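Local coordinates for cytidine deaminase (Burkholderia pseudomallei, PDB 3DMO), which probably deaminates cytidine and 2'-deoxycytidine hydrolytically to uridine and 2'-deoxyuridine with the help of a zinc ion, salvaging pyrimidines for UMP synthesis, at residues A13-A18 and A82-G87; K19-K24 and V45-N50. All coordinates share one frame; numbering follows the deposited sequence.

Helix 11-22 lies across one face of the mixed sheet, and the two contacts are successive parts of that crossing: interaction 1 seats its earlier turns on the inner strand 80-87, interaction 2 its later part and the residues that follow on strand 45-49, at one edge of the sheet within this chain. Their centres are about 8 Å apart and they meet directly, Ala17 O lying 3.3 Å from His47 CE1 and Val86 CG1 3.6 Å from Lys19 N. Neither reaches the zinc bound by Cys61, Cys96 and Cys99: the side chain of Ile83 stays about 10 Å from a zinc ion, and Gly48 itself lies about 11 Å away. The side chain of Ile83, however, lies about 4 Å from that of Glu63, the predicted proton donor, and Asn50 belongs to the predicted substrate site.

Interaction 1. Residues A13-A18 and A82-G87; sequences ALIEAA and AIAVVG
Leu14 has unusual torsions, chi1 -128° and chi2 -143°, both away from the staggered values, and they carry CD1 over the backbone of strand 80-87. There CD1 lies 3.5 Å from Ala84 N, with the methyl groups of Ala82 and Ala84 near it. Val86 holds CG1 in the crowded position between its own backbone N and carbonyl carbon, which brings that methyl 3.5 Å from Ala18 O and 3.7 Å from Ala18 CB. Between these two branches sits Ala84, its CB directed at the helix and 3.6 Å from Leu14 O; Ala18 CB comes down beside it, with 4.0 Å between the two CB atoms. Ile15 flanks the Ala84 methyl more loosely through CG1 and reaches on to Val114 and Thr116 of strand 112-116. Small residues at the middle let the axes of the short segments approach to 7.3 Å, crossing at -51°. Ile83 and Val85 point to the opposite face of the sheet, where Ile83 approaches Glu63. Every touching residue is buried and the side-chain contacts are apolar, consistent with cohesion by close apolar packing and exclusion of water rather than polar pairing; 296 Å² is buried, both sides summed.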
loop_
_atom_site.group_PDB
_atom_site.type_symbol
_atom_site.label_atom_id
_atom_site.label_comp_id
_atom_site.label_asym_id
_atom_site.label_seq_id
_atom_site.Cartn_x
_atom_site.Cartn_y
_atom_site.Cartn_z
ATOM N N ALA A 13 -11.969 28.276 7.326
ATOM C CA ALA A 13 -10.639 28.283 7.920
ATOM C C ALA A 13 -9.912 26.954 7.703
ATOM O O ALA A 13 -8.711 26.948 7.424
ATOM C CB ALA A 13 -10.723 28.599 9.400
ATOM N N LEU A 14 -10.639 25.843 7.838
ATOM C CA LEU A 14 -10.058 24.503 7.647
ATOM C C LEU A 14 -9.654 24.288 6.180
ATOM O O LEU A 14 -8.615 23.687 5.894
ATOM C CB LEU A 14 -11.040 23.408 8.079
ATOM C CG LEU A 14 -10.648 22.296 9.066
ATOM C CD1 LEU A 14 -11.304 20.973 8.688
ATOM C CD2 LEU A 14 -9.144 22.104 9.293
ATOM N N ILE A 15 -10.473 24.789 5.260
ATOM C CA ILE A 15 -10.163 24.709 3.827
ATOM C C ILE A 15 -8.909 25.521 3.502
ATOM O O ILE A 15 -8.038 25.065 2.753
ATOM C CB ILE A 15 -11.360 25.160 2.959
ATOM C CG1 ILE A 15 -12.433 24.062 2.929
ATOM C CG2 ILE A 15 -10.905 25.516 1.535
ATOM C CD1 ILE A 15 -13.836 24.551 2.511
ATOM N N GLU A 16 -8.804 26.717 4.076
ATOM C CA GLU A 16 -7.614 27.547 3.877
ATOM C C GLU A 16 -6.339 26.857 4.371
ATOM O O GLU A 16 -5.281 26.981 3.758
ATOM C CB GLU A 16 -7.772 28.938 4.517
ATOM C CG GLU A 16 -8.697 29.896 3.738
ATOM C CD GLU A 16 -8.333 30.015 2.246
ATOM O OE1 GLU A 16 -7.165 30.356 1.932
ATOM O OE2 GLU A 16 -9.214 29.760 1.387
ATOM N N ALA A 17 -6.448 26.119 5.473
ATOM C CA ALA A 17 -5.317 25.340 5.988
ATOM C C ALA A 17 -4.971 24.158 5.062
ATOM O O ALA A 17 -3.798 23.858 4.848
ATOM C CB ALA A 17 -5.596 24.872 7.417
ATOM N N ALA A 18 -5.992 23.513 4.500
ATOM C CA ALA A 18 -5.785 22.417 3.546
ATOM C C ALA A 18 -5.080 22.908 2.275
ATOM O O ALA A 18 -4.213 22.222 1.733
ATOM C CB ALA A 18 -7.106 21.748 3.209
ATOM N N ALA A 82 -12.661 17.132 12.515
ATOM C CA ALA A 82 -12.906 17.347 11.087
ATOM C C ALA A 82 -11.622 17.252 10.282
ATOM O O ALA A 82 -10.522 17.531 10.795
ATOM C CB ALA A 82 -13.557 18.721 10.851
ATOM N N ILE A 83 -11.777 16.886 9.010
ATOM C CA ILE A 83 -10.692 16.937 8.037
ATOM C C ILE A 83 -11.182 17.629 6.760
ATOM O O ILE A 83 -12.290 17.362 6.301
ATOM C CB ILE A 83 -10.112 15.512 7.747
ATOM C CG1 ILE A 83 -8.808 15.593 6.936
ATOM C CG2 ILE A 83 -11.158 14.595 7.118
ATOM C CD1 ILE A 83 -8.078 14.249 6.825
ATOM N N ALA A 84 -10.388 18.570 6.242
ATOM C CA ALA A 84 -10.646 19.184 4.927
ATOM C C ALA A 84 -9.651 18.632 3.919
ATOM O O ALA A 84 -8.486 18.436 4.253
ATOM C CB ALA A 84 -10.518 20.715 5.001
ATOM N N VAL A 85 -10.110 18.364 2.694
ATOM C CA VAL A 85 -9.246 17.842 1.624
ATOM C C VAL A 85 -9.468 18.704 0.371
ATOM O O VAL A 85 -10.617 19.030 0.035
ATOM C CB VAL A 85 -9.556 16.346 1.301
ATOM C CG1 VAL A 85 -8.432 15.712 0.449
ATOM C CG2 VAL A 85 -9.773 15.548 2.584
ATOM N N VAL A 86 -8.381 19.066 -0.317
ATOM C CA VAL A 86 -8.470 19.942 -1.497
ATOM C C VAL A 86 -7.523 19.483 -2.616
ATOM O O VAL A 86 -6.384 19.095 -2.360
ATOM C CB VAL A 86 -8.228 21.447 -1.124
ATOM C CG1 VAL A 86 -6.833 21.675 -0.521
ATOM C CG2 VAL A 86 -8.448 22.343 -2.328
ATOM N N GLY A 87 -8.011 19.525 -3.853
ATOM C CA GLY A 87 -7.170 19.320 -5.029
ATOM C C GLY A 87 -7.716 20.103 -6.209
ATOM O O GLY A 87 -8.783 20.710 -6.116
#

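Interaction 2. Residues K19-K24 and V45-N50; sequences KAAREK and VFHGCN
Ala21 and His47 bring the backbones closest, their CA atoms 5.1 Å apart, where the C-terminal part of helix 11-22 and the residues after it meet strand 45-49, at one edge of the sheet within this chain. The His47 ring stands up from the strand with CG anti to its carbonyl carbon (chi1 -77°), and Ala21 CB lies over one face in a CH-pi contact, 4.0 Å from the ring centroid and 28° off the normal. The same methyl rests 3.3 Å from Gly48 O. Lys24 bends at chi3 (-83°) and its side chain crosses that of His47 at about a right angle, so that NZ arrives at the ring edge in its plane, 3.0 Å from His47 CD2. NZ is hydrogen-bonded to Ala72 O of the second subunit, and its nearness would probably disfavour a protonated His47. Cys49 turns SG into the crowded position between its backbone N and carbonyl carbon, 3.6 Å from Lys24 O, which accepts a hydrogen bond from Arg76 of the second subunit. Beyond the strand, Asn50 is fixed by Phe32 O and Val34 N, consistent with its predicted place in the substrate site. Helix packed on strand, with a neighbouring subunit adjoining, fits the alpha/beta cytidine deaminase fold and its tetrameric assembly.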
loop_
_atom_site.group_PDB
_atom_site.type_symbol
_atom_site.label_atom_id
_atom_site.label_comp_id
_atom_site.label_asym_id
_atom_site.label_seq_id
_atom_site.Cartn_x
_atom_site.Cartn_y
_atom_site.Cartn_z
ATOM N N LYS A 19 -5.441 24.100 1.812
ATOM C CA LYS A 19 -4.777 24.702 0.646
ATOM C C LYS A 19 -3.321 25.068 0.949
ATOM O O LYS A 19 -2.453 24.910 0.096
ATOM C CB LYS A 19 -5.552 25.927 0.147
ATOM C CG LYS A 19 -6.909 25.603 -0.428
ATOM C CD LYS A 19 -7.651 26.858 -0.903
ATOM C CE LYS A 19 -8.916 26.453 -1.639
ATOM N NZ LYS A 19 -9.680 27.622 -2.153
ATOM N N ALA A 20 -3.051 25.549 2.163
ATOM C CA ALA A 20 -1.678 25.824 2.579
ATOM C C ALA A 20 -0.854 24.535 2.655
ATOM O O ALA A 20 0.313 24.529 2.258
ATOM C CB ALA A 20 -1.641 26.584 3.916
ATOM N N ALA A 21 -1.473 23.459 3.154
ATOM C CA ALA A 21 -0.870 22.117 3.199
ATOM C C ALA A 21 -0.501 21.627 1.799
ATOM O O ALA A 21 0.611 21.146 1.572
ATOM C CB ALA A 21 -1.821 21.136 3.871
ATOM N N ARG A 22 -1.442 21.786 0.868
ATOM C CA ARG A 22 -1.293 21.365 -0.524
ATOM C C ARG A 22 -0.037 21.930 -1.173
ATOM O O ARG A 22 0.602 21.248 -1.966
ATOM C CB ARG A 22 -2.542 21.749 -1.334
ATOM C CG ARG A 22 -2.469 21.412 -2.816
ATOM C CD ARG A 22 -3.800 21.663 -3.522
ATOM N NE ARG A 22 -3.654 21.569 -4.977
ATOM C CZ ARG A 22 -3.280 22.572 -5.770
ATOM N NH1 ARG A 22 -3.024 23.771 -5.265
ATOM N NH2 ARG A 22 -3.165 22.380 -7.080
ATOM N N GLU A 23 0.322 23.163 -0.817
ATOM C CA GLU A 23 1.497 23.822 -1.401
ATOM C C GLU A 23 2.812 23.084 -1.130
ATOM O O GLU A 23 3.785 23.245 -1.865
ATOM C CB GLU A 23 1.599 25.271 -0.913
ATOM C CG GLU A 23 0.506 26.189 -1.458
ATOM C CD GLU A 23 0.540 26.289 -2.975
ATOM O OE1 GLU A 23 -0.414 25.804 -3.630
ATOM O OE2 GLU A 23 1.528 26.839 -3.517
ATOM N N LYS A 24 2.823 22.264 -0.082
ATOM C CA LYS A 24 4.019 21.539 0.334
ATOM C C LYS A 24 4.113 20.121 -0.233
ATOM O O LYS A 24 5.054 19.399 0.075
ATOM C CB LYS A 24 4.105 21.528 1.865
ATOM C CG LYS A 24 4.292 22.945 2.433
ATOM C CD LYS A 24 4.289 23.003 3.952
ATOM C CE LYS A 24 2.865 23.049 4.527
ATOM N NZ LYS A 24 2.861 22.821 6.020
ATOM N N VAL A 45 -4.352 21.771 14.660
ATOM C CA VAL A 45 -4.478 21.520 13.228
ATOM C C VAL A 45 -3.222 20.830 12.696
ATOM O O VAL A 45 -2.103 21.228 13.020
ATOM C CB VAL A 45 -4.772 22.828 12.455
ATOM C CG1 VAL A 45 -4.775 22.593 10.944
ATOM C CG2 VAL A 45 -6.105 23.391 12.892
ATOM N N PHE A 46 -3.425 19.771 11.914
ATOM C CA PHE A 46 -2.328 19.067 11.264
ATOM C C PHE A 46 -2.475 19.135 9.747
ATOM O O PHE A 46 -3.543 18.819 9.215
ATOM C CB PHE A 46 -2.277 17.604 11.727
ATOM C CG PHE A 46 -1.827 17.447 13.150
ATOM C CD1 PHE A 46 -0.478 17.246 13.446
ATOM C CD2 PHE A 46 -2.738 17.535 14.194
ATOM C CE1 PHE A 46 -0.048 17.116 14.765
ATOM C CE2 PHE A 46 -2.314 17.408 15.511
ATOM C CZ PHE A 46 -0.964 17.195 15.789
ATOM N N HIS A 47 -1.404 19.557 9.075
ATOM C CA HIS A 47 -1.332 19.580 7.615
ATOM C C HIS A 47 -0.945 18.202 7.088
ATOM O O HIS A 47 -0.133 17.498 7.691
ATOM C CB HIS A 47 -0.255 20.556 7.144
ATOM C CG HIS A 47 -0.653 21.994 7.210
ATOM N ND1 HIS A 47 -1.881 22.412 7.676
ATOM C CD2 HIS A 47 0.031 23.118 6.892
ATOM C CE1 HIS A 47 -1.941 23.732 7.629
ATOM N NE2 HIS A 47 -0.793 24.184 7.159
ATOM N N GLY A 48 -1.502 17.847 5.939
ATOM C CA GLY A 48 -1.058 16.686 5.198
ATOM C C GLY A 48 -0.982 17.034 3.726
ATOM O O GLY A 48 -1.725 17.887 3.235
ATOM N N CYS A 49 -0.063 16.389 3.023
ATOM C CA CYS A 49 0.029 16.526 1.581
ATOM C C CYS A 49 0.411 15.169 1.012
ATOM O O CYS A 49 0.900 14.293 1.750
ATOM C CB CYS A 49 1.064 17.599 1.215
ATOM S SG CYS A 49 2.725 17.245 1.824
ATOM N N ASN A 50 0.177 14.972 -0.282
ATOM C CA ASN A 50 0.639 13.741 -0.907
ATOM C C ASN A 50 2.165 13.730 -1.029
ATOM O O ASN A 50 2.798 14.786 -1.152
ATOM C CB ASN A 50 -0.081 13.427 -2.232
ATOM C CG ASN A 50 -0.016 14.560 -3.245
ATOM O OD1 ASN A 50 -0.033 15.738 -2.887
ATOM N ND2 ASN A 50 0.009 14.198 -4.528
#